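Local coordinates for protein alcohol dehydrogenase, zinc-containing (Streptococcus pneumoniae serotype 2, PDB 5YLN) that probably oxidises alcohols to aldehydes or ketones with NAD+, and the reverse, as a zinc-dependent dehydrogenase of the medium-chain family, at residues L213-T218 / E317-H322; V175-S180 / L185-T190; A191-P196 / S311-P316; D203-R208 / K338-H343. All coordinates share one frame; numbering follows the deposited sequence.

Interaction 1. Residues L213-T218 / E317-H322; sequences LSFGAT and EKLVTH
At the seam between the Rossmann-type nucleotide-binding domain and the GroES-like catalytic domain, Phe215, just past helix 206-214, lies against Lys318 and Leu319 of the 3-10 turn that leads to strand 322-325. The aliphatic part of Lys318 runs over one face of the Phe215 ring, and the two side chains slide past each other in opposite directions. Lys318 CG stands 4.1 Å from the ring centroid and 25° off its normal, a CH-pi contact, while Lys318 CD sits 3.9 Å above the plane toward the rim. With chi1 at 52°, CG of Lys318 falls between its backbone N and carbonyl carbon; the extended chain beyond it then carries NZ back along the ring. The ammonium remains 5.5 Å from the Phe215 centroid, so any cation-pi attraction is weak at most. Phe215 CZ also reaches Lys318 O at 3.3 Å. Leu319 touches the same ring differently: its CD2 lies in the ring plane at the edge, 3.9 Å from Phe215 CE2. Behind the ring the chain turns in a Schellman motif, with Gly216 at positive phi and its N bonded to Leu213 O. Helix 182-191 underlies both partners, Leu188 and Leu189 meeting Phe215 and Leu185 meeting Leu319, whereas Met151 of helix 146-151 packs on Leu319 from the catalytic domain.

Interaction 2. Residues V175-S180 / L185-T190; sequences VAIIGS and LAALLT
Ile177 CD1 and the backbone of Leu188 make the closest contact between strand 174-178 and helix 182-191, with CD1 lying 3.6 Å from Leu188 CA. The methyl end meets main chain more than side chain: Leu188 N is 3.7 Å from Ile177 CD1, and Leu188 CB follows at 3.9 Å. Ala187 CB borders the same methyl more loosely, 4.4 Å from Ile177 CD1. Ile177 places this methyl by setting CG1 opposite its carbonyl carbon (chi1 -61°) and continuing in an extended chain (chi2 168°). At the other end of the contact, Leu185 bends its isobutyl group over the loop, where CG and CD1 both approach Ser180 O, CD1 at 3.6 Å. The other branch, Leu185 CD2, lies 4.0 Å from Ser180 OG, a van der Waals approach. A second shell fixes the loop: Ser180 N donates to Asp203 OD2, and Ser180 OG makes a weak hydrogen bond with Arg208 O. Leu188 also touches Leu199 and Met201 of the adjoining strand 198-203. Gly179, at phi 114°, has a backbone conformation suited to glycine. Strand, glycine-bearing turn and helix form the first half of a beta-alpha-beta unit, and Gly179, Gly181 and Gly184 fit the GxGxxG pattern of a Rossmann fold, consistent with dinucleotide binding.

Interaction 3. Residues A191-P196 / S311-P316; sequences AQFYSP and SHKIEP
The outer end of the Phe193 ring presses against Ile314, and this is the tight half of a contact between two loops near the surface. Phe193 CZ lies 3.6 Å from both Ile314 CG1 and Ile314 CD1, so the whole ethyl arm of the isoleucine bears on the ring. Phe193 CE1 shares in it, 3.7 Å from Ile314 CG1. The two side chains cross at about a right angle, and the arm reaches the ring because chi1 of Ile314, at 52°, tucks CG1 between the backbone N and the carbonyl carbon. Lys313 supplies the loose half. Its CB meets the Phe193 edge in the ring plane, 3.7 Å from CE1, but the chain bends at chi2 (-52°) and again at chi3, and its amine leads away from the aromatic ring toward solvent. Lys313 is exposed and poorly ordered, so its position is less certain than that of Ile314. The touching groups are carbon alone, so dispersion and the hydrophobic effect account for the attraction. Phe193 belongs to the short 3-10 turn after helix 182-191; Ile314 lies in the loop between helix 302-310 and strand 322-325. Leu305 and Ala308 of helix 302-310 also touch the phenyl ring, Leu309 backs Ile314, and Tyr160 of helix 157-165 packs on Phe193.

Interaction 4. Residues D203-R208 / K338-H343; sequences DLDDNR and KAADHH
The first turn of helix 206-214 faces the short, weakly bonded helix around 339-342, coming nearest where the CA atoms of Asn207 and His343 are 7.7 Å apart. Asn207 ND2 approaches His343 NE2 to 3.5 Å, but the angle is poor for a hydrogen bond and the amide and imidazole planes stand 89° apart. His343 itself, at positive phi, ends the short helix in a Schellman motif. Ala340 CB stands at the guanidinium edge of Arg208, near its plane and loosely, 4.5 Å from NH1, and equally far from Asp205 OD2. More specific bonding lies within residues 203-208, where strand 198-203 of the Rossmann-type domain passes into the helix. Asp203 OD1 accepts from Asp205 N at 2.9 Å in an Asx turn, and Asp205 is the N-cap, its OD1 accepting weakly from Arg208 N. Arg208 ties the two acids into a salt-bridge network: NE donates to Asp203 OD2 at 3.3 Å, almost in the guanidinium plane, and NH2 pairs with Asp203 OD1 at 2.8 Å, weak as a hydrogen bond, whereas the NH1 pairing with Asp205 OD2 at 2.9 Å is purely electrostatic, the oxygen being well out of that plane. Asp206 OD1 forms a salt bridge with Lys220 NZ.

In the fold
Interaction 2, inside the beta-alpha-beta unit of the parallel sheet, closes first along the chain. Interactions 1, 3 and 4 then join later parts of that unit and helix 206-214 to the chain after residue 310. Centres of interactions 1 and 2 are about 10 Å apart, and that of interaction 3 lies about 12 Å from each; all three meet around helix 182-191 or its end, where Gln192 of interaction 3 bonds to Phe215 O of interaction 1. Interactions 1 and 4 share helix 206-214, with 1 nested inside the loop closed by 4. Interactions 3 and 4, about 24 Å apart between centres, do not touch. Interactions 1, 3 and 4 join the Rossmann-type domain to the returning chain; interaction 2 lies within that domain.

Interaction 1. Residues L213-T218 / E317-H322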
loop_
_atom_site.group_PDB
_atom_site.type_symbol
_atom_site.label_atom_id
_atom_site.label_comp_id
_atom_site.label_asym_id
_atom_site.label_seq_id
_atom_site.Cartn_x
_atom_site.Cartn_y
_atom_site.Cartn_z
ATOM N N LEU A 213 -5.719 21.988 16.490
ATOM C CA LEU A 213 -5.980 21.692 17.896
ATOM C C LEU A 213 -7.430 21.988 18.259
ATOM O O LEU A 213 -8.056 21.221 19.000
ATOM C CB LEU A 213 -5.025 22.486 18.787
ATOM C CG LEU A 213 -3.522 22.188 18.650
ATOM C CD1 LEU A 213 -2.702 23.082 19.585
ATOM C CD2 LEU A 213 -3.217 20.736 18.920
ATOM N N SER A 214 -7.991 23.080 17.725
ATOM C CA SER A 214 -9.410 23.362 17.933
ATOM C C SER A 214 -10.284 22.230 17.420
ATOM O O SER A 214 -11.346 21.953 17.987
ATOM C CB SER A 214 -9.822 24.660 17.230
ATOM O OG SER A 214 -9.634 25.763 18.074
ATOM N N PHE A 215 -9.892 21.612 16.311
ATOM C CA PHE A 215 -10.698 20.556 15.713
ATOM C C PHE A 215 -10.478 19.188 16.363
ATOM O O PHE A 215 -11.108 18.210 15.943
ATOM C CB PHE A 215 -10.417 20.454 14.211
ATOM C CG PHE A 215 -11.112 21.490 13.381
ATOM C CD1 PHE A 215 -11.436 22.735 13.907
ATOM C CD2 PHE A 215 -11.449 21.217 12.063
ATOM C CE1 PHE A 215 -12.075 23.696 13.122
ATOM C CE2 PHE A 215 -12.089 22.180 11.272
ATOM C CZ PHE A 215 -12.401 23.419 11.809
ATOM N N GLY A 216 -9.613 19.087 17.365
ATOM C CA GLY A 216 -9.398 17.834 18.046
ATOM C C GLY A 216 -8.088 17.135 17.775
ATOM O O GLY A 216 -7.969 15.945 18.104
ATOM N N ALA A 217 -7.110 17.812 17.177
ATOM C CA ALA A 217 -5.765 17.260 17.178
ATOM C C ALA A 217 -5.234 17.238 18.602
ATOM O O ALA A 217 -5.507 18.138 19.401
ATOM C CB ALA A 217 -4.823 18.078 16.290
ATOM N N THR A 218 -4.445 16.210 18.911
ATOM C CA THR A 218 -3.866 16.097 20.246
ATOM C C THR A 218 -2.534 16.811 20.364
ATOM O O THR A 218 -2.204 17.294 21.452
ATOM C CB THR A 218 -3.714 14.620 20.640
ATOM O OG1 THR A 218 -2.713 13.989 19.828
ATOM C CG2 THR A 218 -5.060 13.881 20.445
ATOM N N GLU A 317 -19.572 21.297 9.780
ATOM C CA GLU A 317 -19.854 22.661 9.371
ATOM C C GLU A 317 -18.772 23.627 9.822
ATOM O O GLU A 317 -18.724 24.744 9.306
ATOM C CB GLU A 317 -21.224 23.116 9.890
ATOM C CG GLU A 317 -21.415 23.059 11.396
ATOM C CD GLU A 317 -21.876 21.684 11.911
ATOM O OE1 GLU A 317 -22.400 21.641 13.042
ATOM O OE2 GLU A 317 -21.717 20.659 11.208
ATOM N N LYS A 318 -17.885 23.227 10.741
ATOM C CA LYS A 318 -16.815 24.141 11.124
ATOM C C LYS A 318 -15.702 24.230 10.077
ATOM O O LYS A 318 -14.804 25.052 10.231
ATOM C CB LYS A 318 -16.242 23.762 12.502
ATOM C CG LYS A 318 -15.819 22.320 12.687
ATOM C CD LYS A 318 -15.483 22.039 14.160
ATOM C CE LYS A 318 -15.532 20.546 14.474
ATOM N NZ LYS A 318 -15.500 20.249 15.939
ATOM N N LEU A 319 -15.752 23.418 9.015
ATOM C CA LEU A 319 -14.901 23.630 7.850
ATOM C C LEU A 319 -15.274 24.886 7.067
ATOM O O LEU A 319 -14.493 25.323 6.215
ATOM C CB LEU A 319 -14.968 22.414 6.925
ATOM C CG LEU A 319 -14.240 21.194 7.520
ATOM C CD1 LEU A 319 -14.624 19.909 6.808
ATOM C CD2 LEU A 319 -12.725 21.379 7.495
ATOM N N VAL A 320 -16.446 25.468 7.307
ATOM C CA VAL A 320 -16.925 26.591 6.504
ATOM C C VAL A 320 -16.701 27.881 7.279
ATOM O O VAL A 320 -17.179 28.030 8.410
ATOM C CB VAL A 320 -18.401 26.427 6.113
ATOM C CG1 VAL A 320 -18.910 27.719 5.429
ATOM C CG2 VAL A 320 -18.559 25.217 5.191
ATOM N N THR A 321 -15.992 28.828 6.654
ATOM C CA THR A 321 -15.564 30.050 7.314
ATOM C C THR A 321 -16.050 31.329 6.645
ATOM O O THR A 321 -16.084 32.363 7.311
ATOM C CB THR A 321 -14.029 30.103 7.396
ATOM O OG1 THR A 321 -13.487 30.008 6.073
ATOM C CG2 THR A 321 -13.478 28.933 8.248
ATOM N N HIS A 322 -16.405 31.296 5.360
ATOM C CA HIS A 322 -16.844 32.483 4.642
ATOM C C HIS A 322 -18.020 32.151 3.735
ATOM O O HIS A 322 -18.103 31.056 3.167
ATOM C CB HIS A 322 -15.713 33.071 3.810
ATOM C CG HIS A 322 -14.624 33.686 4.631
ATOM N ND1 HIS A 322 -13.667 32.939 5.285
ATOM C CD2 HIS A 322 -14.343 34.980 4.904
ATOM C CE1 HIS A 322 -12.837 33.751 5.917
ATOM N NE2 HIS A 322 -13.228 34.993 5.706
#

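Interaction 2. Residues V175-S180 / L185-T190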
loop_
_atom_site.group_PDB
_atom_site.type_symbol
_atom_site.label_atom_id
_atom_site.label_comp_id
_atom_site.label_asym_id
_atom_site.label_seq_id
_atom_site.Cartn_x
_atom_site.Cartn_y
_atom_site.Cartn_z
ATOM N N VAL A 175 -1.527 8.683 14.708
ATOM C CA VAL A 175 -1.741 9.263 13.391
ATOM C C VAL A 175 -1.002 10.586 13.329
ATOM O O VAL A 175 -1.007 11.358 14.295
ATOM C CB VAL A 175 -3.238 9.471 13.096
ATOM C CG1 VAL A 175 -3.432 10.003 11.659
ATOM C CG2 VAL A 175 -4.026 8.178 13.365
ATOM N N ALA A 176 -0.358 10.834 12.201
ATOM C CA ALA A 176 0.098 12.168 11.848
ATOM C C ALA A 176 -0.591 12.582 10.559
ATOM O O ALA A 176 -0.747 11.774 9.640
ATOM C CB ALA A 176 1.619 12.225 11.675
ATOM N N ILE A 177 -1.018 13.838 10.501
ATOM C CA ILE A 177 -1.605 14.404 9.295
ATOM C C ILE A 177 -0.671 15.504 8.800
ATOM O O ILE A 177 -0.294 16.403 9.567
ATOM C CB ILE A 177 -3.032 14.911 9.558
ATOM C CG1 ILE A 177 -3.885 13.721 10.004
ATOM C CG2 ILE A 177 -3.641 15.515 8.298
ATOM C CD1 ILE A 177 -5.246 14.105 10.570
ATOM N N ILE A 178 -0.238 15.383 7.548
ATOM C CA ILE A 178 0.715 16.308 6.952
ATOM C C ILE A 178 -0.077 17.253 6.063
ATOM O O ILE A 178 -0.488 16.892 4.952
ATOM C CB ILE A 178 1.808 15.585 6.158
ATOM C CG1 ILE A 178 2.325 14.395 6.967
ATOM C CG2 ILE A 178 2.947 16.555 5.848
ATOM C CD1 ILE A 178 2.887 14.776 8.304
ATOM N N GLY A 179 -0.274 18.463 6.545
ATOM C CA GLY A 179 -0.977 19.455 5.771
ATOM C C GLY A 179 -2.269 19.782 6.467
ATOM O O GLY A 179 -3.168 18.942 6.548
ATOM N N SER A 180 -2.353 20.998 6.992
ATOM C CA SER A 180 -3.470 21.430 7.814
ATOM C C SER A 180 -4.436 22.327 7.045
ATOM O O SER A 180 -5.169 23.094 7.665
ATOM C CB SER A 180 -2.937 22.149 9.057
ATOM O OG SER A 180 -3.885 22.144 10.106
ATOM N N LEU A 185 -7.758 18.955 7.546
ATOM C CA LEU A 185 -8.719 19.123 8.633
ATOM C C LEU A 185 -9.883 18.149 8.497
ATOM O O LEU A 185 -10.368 17.610 9.500
ATOM C CB LEU A 185 -9.220 20.565 8.679
ATOM C CG LEU A 185 -8.128 21.541 9.124
ATOM C CD1 LEU A 185 -8.509 23.037 8.920
ATOM C CD2 LEU A 185 -7.748 21.232 10.590
ATOM N N ALA A 186 -10.335 17.904 7.264
ATOM C CA ALA A 186 -11.413 16.948 7.044
ATOM C C ALA A 186 -11.007 15.543 7.487
ATOM O O ALA A 186 -11.802 14.818 8.102
ATOM C CB ALA A 186 -11.816 16.956 5.571
ATOM N N ALA A 187 -9.770 15.146 7.180
ATOM C CA ALA A 187 -9.244 13.872 7.665
ATOM C C ALA A 187 -9.133 13.857 9.187
ATOM O O ALA A 187 -9.352 12.819 9.826
ATOM C CB ALA A 187 -7.878 13.611 7.037
ATOM N N LEU A 188 -8.744 14.993 9.773
ATOM C CA LEU A 188 -8.655 15.107 11.221
ATOM C C LEU A 188 -10.009 14.849 11.881
ATOM O O LEU A 188 -10.092 14.137 12.889
ATOM C CB LEU A 188 -8.136 16.493 11.583
ATOM C CG LEU A 188 -8.101 16.873 13.064
ATOM C CD1 LEU A 188 -7.202 15.922 13.875
ATOM C CD2 LEU A 188 -7.623 18.325 13.208
ATOM N N LEU A 189 -11.084 15.414 11.320
ATOM C CA LEU A 189 -12.404 15.228 11.916
ATOM C C LEU A 189 -12.844 13.770 11.844
ATOM O O LEU A 189 -13.362 13.219 12.819
ATOM C CB LEU A 189 -13.439 16.119 11.229
ATOM C CG LEU A 189 -13.237 17.619 11.462
ATOM C CD1 LEU A 189 -14.219 18.398 10.632
ATOM C CD2 LEU A 189 -13.383 17.961 12.929
ATOM N N THR A 190 -12.686 13.143 10.684
ATOM C CA THR A 190 -13.178 11.782 10.539
ATOM C C THR A 190 -12.253 10.748 11.167
ATOM O O THR A 190 -12.720 9.655 11.497
ATOM C CB THR A 190 -13.420 11.453 9.062
ATOM O OG1 THR A 190 -12.190 11.537 8.327
ATOM C CG2 THR A 190 -14.436 12.423 8.467
#

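Interaction 3. Residues A191-P196 / S311-P316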
loop_
_atom_site.group_PDB
_atom_site.type_symbol
_atom_site.label_atom_id
_atom_site.label_comp_id
_atom_site.label_asym_id
_atom_site.label_seq_id
_atom_site.Cartn_x
_atom_site.Cartn_y
_atom_site.Cartn_z
ATOM N N ALA A 191 -10.961 11.062 11.348
ATOM C CA ALA A 191 -10.084 10.134 12.057
ATOM C C ALA A 191 -10.531 9.949 13.493
ATOM O O ALA A 191 -10.204 8.936 14.117
ATOM C CB ALA A 191 -8.625 10.606 12.052
ATOM N N GLN A 192 -11.207 10.950 14.060
ATOM C CA GLN A 192 -11.658 10.834 15.438
ATOM C C GLN A 192 -12.816 9.857 15.604
ATOM O O GLN A 192 -13.112 9.471 16.734
ATOM C CB GLN A 192 -12.025 12.215 15.972
ATOM C CG GLN A 192 -10.812 13.085 16.171
ATOM C CD GLN A 192 -11.131 14.571 16.371
ATOM O OE1 GLN A 192 -11.494 14.992 17.463
ATOM N NE2 GLN A 192 -10.962 15.364 15.322
ATOM N N PHE A 193 -13.479 9.449 14.518
ATOM C CA PHE A 193 -14.433 8.344 14.616
ATOM C C PHE A 193 -13.781 7.079 15.167
ATOM O O PHE A 193 -14.483 6.233 15.724
ATOM C CB PHE A 193 -15.035 8.001 13.248
ATOM C CG PHE A 193 -16.013 9.023 12.710
ATOM C CD1 PHE A 193 -16.850 9.727 13.557
ATOM C CD2 PHE A 193 -16.112 9.246 11.337
ATOM C CE1 PHE A 193 -17.755 10.650 13.047
ATOM C CE2 PHE A 193 -17.006 10.168 10.828
ATOM C CZ PHE A 193 -17.831 10.869 11.684
ATOM N N TYR A 194 -12.459 6.926 15.016
ATOM C CA TYR A 194 -11.751 5.723 15.440
ATOM C C TYR A 194 -10.874 5.925 16.669
ATOM O O TYR A 194 -10.055 5.055 16.969
ATOM C CB TYR A 194 -10.910 5.172 14.283
ATOM C CG TYR A 194 -11.769 4.588 13.193
ATOM C CD1 TYR A 194 -12.314 3.328 13.331
ATOM C CD2 TYR A 194 -12.075 5.308 12.049
ATOM C CE1 TYR A 194 -13.109 2.792 12.359
ATOM C CE2 TYR A 194 -12.883 4.775 11.070
ATOM C CZ TYR A 194 -13.391 3.514 11.229
ATOM O OH TYR A 194 -14.192 2.961 10.256
ATOM N N SER A 195 -11.012 7.041 17.373
ATOM C CA SER A 195 -10.326 7.278 18.640
ATOM C C SER A 195 -8.838 6.905 18.645
ATOM O O SER A 195 -8.387 6.173 19.532
ATOM C CB SER A 195 -11.051 6.561 19.768
ATOM O OG SER A 195 -12.424 6.946 19.782
ATOM N N PRO A 196 -8.042 7.406 17.703
ATOM C CA PRO A 196 -6.602 7.179 17.795
ATOM C C PRO A 196 -6.047 7.822 19.059
ATOM O O PRO A 196 -6.561 8.834 19.544
ATOM C CB PRO A 196 -6.053 7.864 16.529
ATOM C CG PRO A 196 -7.026 8.944 16.248
ATOM C CD PRO A 196 -8.376 8.376 16.644
ATOM N N SER A 311 -26.120 11.895 14.195
ATOM C CA SER A 311 -25.829 11.645 15.597
ATOM C C SER A 311 -24.929 12.704 16.218
ATOM O O SER A 311 -24.692 12.656 17.429
ATOM C CB SER A 311 -25.164 10.278 15.742
ATOM O OG SER A 311 -23.845 10.303 15.212
ATOM N N HIS A 312 -24.394 13.623 15.416
ATOM C CA HIS A 312 -23.574 14.738 15.901
ATOM C C HIS A 312 -22.318 14.260 16.626
ATOM O O HIS A 312 -21.913 14.835 17.636
ATOM C CB HIS A 312 -24.399 15.680 16.779
ATOM C CG HIS A 312 -25.524 16.337 16.044
ATOM N ND1 HIS A 312 -25.319 17.328 15.107
ATOM C CD2 HIS A 312 -26.860 16.122 16.079
ATOM C CE1 HIS A 312 -26.482 17.705 14.606
ATOM N NE2 HIS A 312 -27.433 16.990 15.180
ATOM N N LYS A 313 -21.680 13.216 16.087
ATOM C CA LYS A 313 -20.355 12.827 16.565
ATOM C C LYS A 313 -19.347 13.949 16.325
ATOM O O LYS A 313 -18.775 14.504 17.272
ATOM C CB LYS A 313 -19.905 11.523 15.890
ATOM C CG LYS A 313 -20.821 10.326 16.149
ATOM C CD LYS A 313 -21.063 10.137 17.638
ATOM C CE LYS A 313 -22.444 9.565 17.902
ATOM N NZ LYS A 313 -22.777 9.437 19.352
ATOM N N ILE A 314 -19.122 14.305 15.057
ATOM C CA ILE A 314 -18.369 15.503 14.705
ATOM C C ILE A 314 -19.284 16.445 13.935
ATOM O O ILE A 314 -20.307 16.047 13.366
ATOM C CB ILE A 314 -17.107 15.212 13.870
ATOM C CG1 ILE A 314 -17.473 14.352 12.666
ATOM C CG2 ILE A 314 -15.998 14.596 14.721
ATOM C CD1 ILE A 314 -16.330 14.148 11.729
ATOM N N GLU A 315 -18.880 17.712 13.904
ATOM C CA GLU A 315 -19.637 18.780 13.257
ATOM C C GLU A 315 -18.819 19.343 12.098
ATOM O O GLU A 315 -18.030 20.284 12.277
ATOM C CB GLU A 315 -20.023 19.862 14.273
ATOM C CG GLU A 315 -18.997 20.140 15.381
ATOM C CD GLU A 315 -19.523 21.120 16.443
ATOM O OE1 GLU A 315 -20.590 20.839 17.038
ATOM O OE2 GLU A 315 -18.876 22.172 16.676
ATOM N N PRO A 316 -18.978 18.793 10.889
ATOM C CA PRO A 316 -18.179 19.265 9.744
ATOM C C PRO A 316 -18.475 20.694 9.317
ATOM O O PRO A 316 -17.686 21.264 8.556
ATOM C CB PRO A 316 -18.546 18.278 8.635
ATOM C CG PRO A 316 -19.900 17.758 9.036
ATOM C CD PRO A 316 -19.890 17.702 10.512
#

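Interaction 4. Residues D203-R208 / K338-H343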
loop_
_atom_site.group_PDB
_atom_site.type_symbol
_atom_site.label_atom_id
_atom_site.label_comp_id
_atom_site.label_asym_id
_atom_site.label_seq_id
_atom_site.Cartn_x
_atom_site.Cartn_y
_atom_site.Cartn_z
ATOM N N ASP A 203 2.411 21.008 10.008
ATOM C CA ASP A 203 2.259 22.089 9.037
ATOM C C ASP A 203 3.326 23.153 9.320
ATOM O O ASP A 203 4.003 23.125 10.351
ATOM C CB ASP A 203 0.833 22.659 9.091
ATOM C CG ASP A 203 0.454 23.432 7.840
ATOM O OD1 ASP A 203 1.119 24.447 7.548
ATOM O OD2 ASP A 203 -0.503 23.031 7.145
ATOM N N LEU A 204 3.481 24.088 8.378
ATOM C CA LEU A 204 4.368 25.241 8.547
ATOM C C LEU A 204 3.677 26.406 9.246
ATOM O O LEU A 204 4.300 27.104 10.049
ATOM C CB LEU A 204 4.896 25.716 7.189
ATOM C CG LEU A 204 5.442 24.654 6.224
ATOM C CD1 LEU A 204 5.503 25.188 4.795
ATOM C CD2 LEU A 204 6.816 24.157 6.664
ATOM N N ASP A 205 2.390 26.601 8.965
ATOM C CA ASP A 205 1.605 27.737 9.443
ATOM C C ASP A 205 1.061 27.461 10.845
ATOM O O ASP A 205 0.285 26.515 11.045
ATOM C CB ASP A 205 0.466 27.985 8.456
ATOM C CG ASP A 205 -0.459 29.116 8.862
ATOM O OD1 ASP A 205 -0.497 29.504 10.045
ATOM O OD2 ASP A 205 -1.177 29.612 7.967
ATOM N N ASP A 206 1.422 28.321 11.803
ATOM C CA ASP A 206 0.948 28.118 13.167
ATOM C C ASP A 206 -0.543 28.416 13.315
ATOM O O ASP A 206 -1.200 27.836 14.191
ATOM C CB ASP A 206 1.743 28.969 14.149
ATOM C CG ASP A 206 1.355 28.689 15.583
ATOM O OD1 ASP A 206 1.590 27.546 16.041
ATOM O OD2 ASP A 206 0.799 29.598 16.240
ATOM N N ASN A 207 -1.094 29.305 12.481
ATOM C CA ASN A 207 -2.530 29.570 12.533
ATOM C C ASN A 207 -3.323 28.319 12.187
ATOM O O ASN A 207 -4.303 27.978 12.861
ATOM C CB ASN A 207 -2.895 30.717 11.589
ATOM C CG ASN A 207 -2.413 32.077 12.097
ATOM O OD1 ASN A 207 -2.055 32.217 13.267
ATOM N ND2 ASN A 207 -2.420 33.087 11.221
ATOM N N ARG A 208 -2.911 27.621 11.131
ATOM C CA ARG A 208 -3.594 26.387 10.757
ATOM C C ARG A 208 -3.409 25.298 11.818
ATOM O O ARG A 208 -4.355 24.551 12.119
ATOM C CB ARG A 208 -3.103 25.929 9.379
ATOM C CG ARG A 208 -3.422 26.938 8.240
ATOM C CD ARG A 208 -3.413 26.272 6.860
ATOM N NE ARG A 208 -2.064 25.834 6.492
ATOM C CZ ARG A 208 -1.154 26.615 5.899
ATOM N NH1 ARG A 208 -1.447 27.882 5.597
ATOM N NH2 ARG A 208 0.059 26.133 5.604
ATOM N N LYS A 338 -6.411 32.912 -1.403
ATOM C CA LYS A 338 -5.568 33.605 -0.435
ATOM C C LYS A 338 -6.010 33.266 0.986
ATOM O O LYS A 338 -6.019 34.121 1.880
ATOM C CB LYS A 338 -5.611 35.115 -0.655
ATOM C CG LYS A 338 -5.203 35.552 -2.043
ATOM C CD LYS A 338 -3.731 35.931 -2.077
ATOM C CE LYS A 338 -3.524 37.272 -2.781
ATOM N NZ LYS A 338 -3.976 37.186 -4.194
ATOM N N ALA A 339 -6.367 31.995 1.191
ATOM C CA ALA A 339 -7.017 31.546 2.417
ATOM C C ALA A 339 -6.256 31.979 3.664
ATOM O O ALA A 339 -6.868 32.406 4.651
ATOM C CB ALA A 339 -7.176 30.026 2.370
ATOM N N ALA A 340 -4.918 31.910 3.629
ATOM C CA ALA A 340 -4.113 32.290 4.796
ATOM C C ALA A 340 -4.350 33.751 5.211
ATOM O O ALA A 340 -4.422 34.059 6.408
ATOM C CB ALA A 340 -2.627 32.040 4.511
ATOM N N ASP A 341 -4.480 34.666 4.239
ATOM C CA ASP A 341 -4.750 36.069 4.572
ATOM C C ASP A 341 -6.067 36.239 5.328
ATOM O O ASP A 341 -6.195 37.151 6.153
ATOM C CB ASP A 341 -4.790 36.942 3.312
ATOM C CG ASP A 341 -3.513 36.868 2.493
ATOM O OD1 ASP A 341 -2.606 36.086 2.854
ATOM O OD2 ASP A 341 -3.431 37.593 1.475
ATOM N N HIS A 342 -7.053 35.378 5.062
ATOM C CA HIS A 342 -8.391 35.505 5.626
ATOM C C HIS A 342 -8.725 34.455 6.673
ATOM O O HIS A 342 -9.872 34.423 7.133
ATOM C CB HIS A 342 -9.449 35.442 4.513
ATOM C CG HIS A 342 -9.204 36.416 3.402
ATOM N ND1 HIS A 342 -8.437 36.110 2.298
ATOM C CD2 HIS A 342 -9.601 37.699 3.238
ATOM C CE1 HIS A 342 -8.378 37.159 1.500
ATOM N NE2 HIS A 342 -9.075 38.136 2.048
ATOM N N HIS A 343 -7.772 33.600 7.060
ATOM C CA HIS A 343 -8.049 32.495 7.970
ATOM C C HIS A 343 -9.223 31.660 7.460
ATOM O O HIS A 343 -10.078 31.223 8.230
ATOM C CB HIS A 343 -8.308 32.999 9.402
ATOM C CG HIS A 343 -7.203 33.852 9.960
ATOM N ND1 HIS A 343 -7.438 34.901 10.827
ATOM C CD2 HIS A 343 -5.861 33.813 9.774
ATOM C CE1 HIS A 343 -6.291 35.474 11.145
ATOM N NE2 HIS A 343 -5.319 34.832 10.522
#